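Single-stranded DNA-binding protein DdrB (Deinococcus radiodurans, PDB 4NOE) binds single-stranded DNA and promotes accurate annealing of complementary strands, as part of the DNA damage response of Deinococcus radiodurans. Local coordinates at the interface of chains A and B. Coordinates in Å, arbitrary orientation; residue numbers count along the deposited sequence, not the author numbering. Chains: chain A/B, Single-stranded DNA-binding protein DdrB.

Contact 1: the interface of chains A and B. Residues chain A 113-114; chain B 47-48, 118, 120-121.
Two flat groups of chain B, the B:Ser47-B:Gly48 peptide and the carboxylate of B:Glu121, meet CB of A:Ser114: it rests over the peptide face on the B:Gly48 N side, and the carboxylate comes to it from another side, roughly at a right angle. Chain A here is a loop of the DdrB-like fold, packed on a loop and the start of strand 121-123 of its neighbour. Over the peptide, A:Ser114 CB stands 3.4 Å from B:Gly48 N, and its approach to B:Gly48 CA, at 3.3 Å, is tighter than ordinary van der Waals contact. It sits off the OE2 tip of the carboxylate, above its plane and tilted from it, 3.6 Å from B:Glu121 OE2. That reach comes from an extended glutamate chain (chi2 173°).

The hydroxyl of A:Ser114 sits in the crowded position between its own backbone N and carbonyl carbon (chi1 48°), turned towards water 1, with OG 2.7 Å from the water. On the other side of the bridge, B:Ser47 OG lies 3.0 Å from water 1. Seen from the water, the two hydroxyls subtend about 126°, a bent bridge. A weak approach from B:Ser47 O, at 3.3 Å from water 1, comes from the peptide below, since the water stands over the same peptide face as A:Ser114. No direct polar bond joins the chains in this patch. At its border, A:Val113 CG1 meets B:Glu121 CB at 4.2 Å, the two side chains passing at a slant.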
# COMPACT_ATOMS: atom_id res chain seq x y z
N VAL A 113 -8.38 -6.35 -15.55
CA VAL A 113 -7.13 -5.64 -15.24
C VAL A 113 -7.32 -4.12 -15.25
O VAL A 113 -6.59 -3.38 -14.60
CB VAL A 113 -6.00 -6.03 -16.22
CG1 VAL A 113 -4.67 -5.50 -15.74
CG2 VAL A 113 -5.92 -7.54 -16.33
N SER A 114 -8.32 -3.65 -15.99
CA SER A 114 -8.54 -2.21 -16.09
C SER A 114 -9.45 -1.64 -15.00
O SER A 114 -9.56 -0.42 -14.84
CB SER A 114 -9.10 -1.87 -17.45
OG SER A 114 -10.18 -2.73 -17.77
N SER B 47 -12.71 3.27 -18.11
CA SER B 47 -11.65 2.35 -17.67
C SER B 47 -11.54 1.21 -18.67
O SER B 47 -12.55 0.66 -19.11
CB SER B 47 -11.95 1.79 -16.28
OG SER B 47 -13.18 1.09 -16.31
N GLY B 48 -10.33 0.86 -19.06
CA GLY B 48 -10.16 -0.14 -20.11
C GLY B 48 -10.16 0.44 -21.50
O GLY B 48 -9.85 -0.26 -22.47
N HIS B 118 -4.85 4.38 -11.29
CA HIS B 118 -6.08 3.77 -11.75
C HIS B 118 -6.15 3.61 -13.27
O HIS B 118 -6.99 2.86 -13.75
CB HIS B 118 -7.31 4.52 -11.22
CG HIS B 118 -7.55 5.83 -11.90
ND1 HIS B 118 -7.02 7.01 -11.45
CD2 HIS B 118 -8.26 6.14 -13.01
CE1 HIS B 118 -7.39 8.00 -12.25
NE2 HIS B 118 -8.15 7.49 -13.21
N ARG B 120 -3.44 2.57 -15.05
CA ARG B 120 -2.36 1.66 -15.45
C ARG B 120 -2.80 0.22 -15.50
O ARG B 120 -3.43 -0.27 -14.57
CB ARG B 120 -1.18 1.78 -14.49
CG ARG B 120 -0.45 3.09 -14.60
CD ARG B 120 0.46 3.24 -13.40
NE ARG B 120 1.09 4.54 -13.41
CZ ARG B 120 2.38 4.74 -13.66
NH1 ARG B 120 3.17 3.70 -13.89
NH2 ARG B 120 2.87 5.97 -13.66
N GLU B 121 -2.45 -0.47 -16.58
CA GLU B 121 -2.76 -1.90 -16.69
C GLU B 121 -1.45 -2.66 -16.67
O GLU B 121 -0.62 -2.52 -17.58
CB GLU B 121 -3.49 -2.19 -18.00
CG GLU B 121 -4.79 -1.42 -18.15
CD GLU B 121 -5.42 -1.60 -19.52
OE1 GLU B 121 -4.89 -2.39 -20.34
OE2 GLU B 121 -6.46 -0.94 -19.77
O HOH W 1 -12.55 -1.76 -16.85

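Contact 2: the interface of chains A and B. Residues chain A 12, 14-18; chain B 8, 28-29, 32, 42.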
# COMPACT_ATOMS: atom_id res chain seq x y z
N THR A 12 -23.25 9.61 -22.80
CA THR A 12 -23.77 8.90 -23.96
C THR A 12 -23.02 7.60 -24.20
O THR A 12 -22.12 7.22 -23.43
CB THR A 12 -23.73 9.74 -25.26
OG1 THR A 12 -22.38 9.87 -25.69
CG2 THR A 12 -24.36 11.12 -25.03
N LEU A 14 -21.06 7.25 -26.43
CA LEU A 14 -19.72 7.67 -26.83
C LEU A 14 -18.96 8.30 -25.65
O LEU A 14 -17.86 8.85 -25.83
CB LEU A 14 -19.84 8.66 -27.98
CG LEU A 14 -19.36 8.32 -29.41
CD1 LEU A 14 -18.95 6.87 -29.59
CD2 LEU A 14 -20.40 8.73 -30.45
N GLY A 15 -19.53 8.22 -24.45
CA GLY A 15 -18.89 8.82 -23.27
C GLY A 15 -19.10 10.32 -23.10
O GLY A 15 -18.63 10.91 -22.13
N ALA A 16 -19.83 10.94 -24.03
CA ALA A 16 -20.01 12.40 -23.96
C ALA A 16 -20.97 12.82 -22.86
O ALA A 16 -21.94 12.12 -22.56
CB ALA A 16 -20.45 12.98 -25.30
N ARG A 17 -20.68 13.97 -22.26
CA ARG A 17 -21.49 14.48 -21.16
C ARG A 17 -22.56 15.43 -21.71
O ARG A 17 -22.28 16.58 -22.06
CB ARG A 17 -20.60 15.21 -20.14
CG ARG A 17 -19.41 14.39 -19.70
CD ARG A 17 -18.50 15.16 -18.73
NE ARG A 17 -18.88 14.95 -17.34
CZ ARG A 17 -19.80 15.66 -16.71
NH1 ARG A 17 -20.10 15.41 -15.44
NH2 ARG A 17 -20.44 16.63 -17.35
N VAL A 18 -23.78 14.93 -21.76
CA VAL A 18 -24.87 15.62 -22.45
C VAL A 18 -26.04 15.89 -21.50
O VAL A 18 -26.48 14.99 -20.76
CB VAL A 18 -25.36 14.75 -23.62
CG1 VAL A 18 -26.69 15.27 -24.16
CG2 VAL A 18 -24.31 14.72 -24.72
N ILE B 8 -23.86 19.96 -24.52
CA ILE B 8 -22.75 19.03 -24.39
C ILE B 8 -21.56 19.76 -23.81
O ILE B 8 -21.19 20.86 -24.26
CB ILE B 8 -22.41 18.34 -25.73
CG1 ILE B 8 -21.12 17.53 -25.59
CG2 ILE B 8 -22.31 19.34 -26.88
CD1 ILE B 8 -20.90 16.53 -26.74
N LEU B 28 -26.23 16.11 -32.78
CA LEU B 28 -25.31 15.84 -31.67
C LEU B 28 -23.95 15.33 -32.14
O LEU B 28 -22.92 15.93 -31.82
CB LEU B 28 -25.91 14.89 -30.65
CG LEU B 28 -24.99 14.49 -29.49
CD1 LEU B 28 -24.53 15.73 -28.72
CD2 LEU B 28 -25.65 13.48 -28.56
N LEU B 29 -23.95 14.25 -32.93
CA LEU B 29 -22.71 13.66 -33.43
C LEU B 29 -21.93 14.61 -34.34
O LEU B 29 -20.68 14.63 -34.30
CB LEU B 29 -22.98 12.32 -34.15
CG LEU B 29 -22.61 11.07 -33.33
CD1 LEU B 29 -23.18 11.17 -31.93
CD2 LEU B 29 -23.08 9.79 -33.98
N GLN B 32 -20.05 16.83 -32.11
CA GLN B 32 -18.87 16.19 -31.52
C GLN B 32 -17.75 16.08 -32.55
O GLN B 32 -16.58 16.29 -32.21
CB GLN B 32 -19.19 14.79 -30.98
CG GLN B 32 -19.99 14.75 -29.70
CD GLN B 32 -20.19 13.33 -29.21
OE1 GLN B 32 -19.24 12.65 -28.83
NE2 GLN B 32 -21.43 12.87 -29.24
N SER B 42 -15.14 15.11 -24.78
CA SER B 42 -16.27 15.20 -23.88
C SER B 42 -16.32 13.96 -23.03
O SER B 42 -16.31 12.84 -23.56
CB SER B 42 -17.57 15.32 -24.67
OG SER B 42 -18.65 15.48 -23.77
O HOH W 2 -17.14 11.53 -25.97
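The loop 12-16 of chain A and the beginning of its strand 17-22 meet strand 6-11, helix 28-36 and the loop residue B:Ser42 of chain B. Within this DdrB-like fold, A:Val18 forms an antiparallel beta bridge with B:Ile8, which suggests that the sheet may continue from one chain into the other.

Next to the bridge, the backbone of A:Arg17 donates to the side chain of B:Ser42, with A:Arg17 N 3.0 Å from B:Ser42 OG and an angle of 160° at the hydrogen, nearly straight. The hydroxyl gets there because OG is anti to its own backbone N (chi1 -177°). A:Arg17 is poorly ordered, though the bond is made by its main-chain N. An alanine in place of B:Ser42 would probably leave the amide of A:Arg17 without its acceptor and loosen the strand edge beside the bridge.

The methyl of A:Ala16 fits among three groups of chain B. CB lies over the face of the B:Gln32 carboxamide, 3.9 Å from B:Gln32 CD, while B:Ser42 CB approaches A:Ala16 CB at 3.8 Å. The tip of B:Ile8 completes the seat, its CD1 being 3.9 Å from A:Ala16 CB. One turn back towards the start of the helix, B:Leu29 meets A:Leu14 of the chain A loop, the two crossing at about a right angle, tip to tip, with A:Leu14 CD2 4.0 Å from B:Leu29 CD1.

The shape of the chain A loop is held from within: the hydroxyl OG1 of A:Thr12 accepts hydrogen bonds from the backbone N of both A:Leu14, at 3.0 Å, and A:Ala16. Water 2 then links the chains through backbone carbonyls, lying 2.8 Å from A:Leu14 O and 2.9 Å from B:Ser42 O.

About 22 Å separates the C-alpha centres of contact 1 and contact 2, and no residue belongs to both. Chain B nevertheless ties them together: the segment between its helix 28-36 and strand 50-52 supplies residues to each. The two differ in character, contact 2 having a strand bridge and a direct hydrogen bond, contact 1 mainly close packing and a water bridge. Chain A uses different surfaces from chain B, and the interface is not an exact two-fold. Such a directional arrangement can be repeated from subunit to subunit, and would suit a ring within the ten-copy assembly.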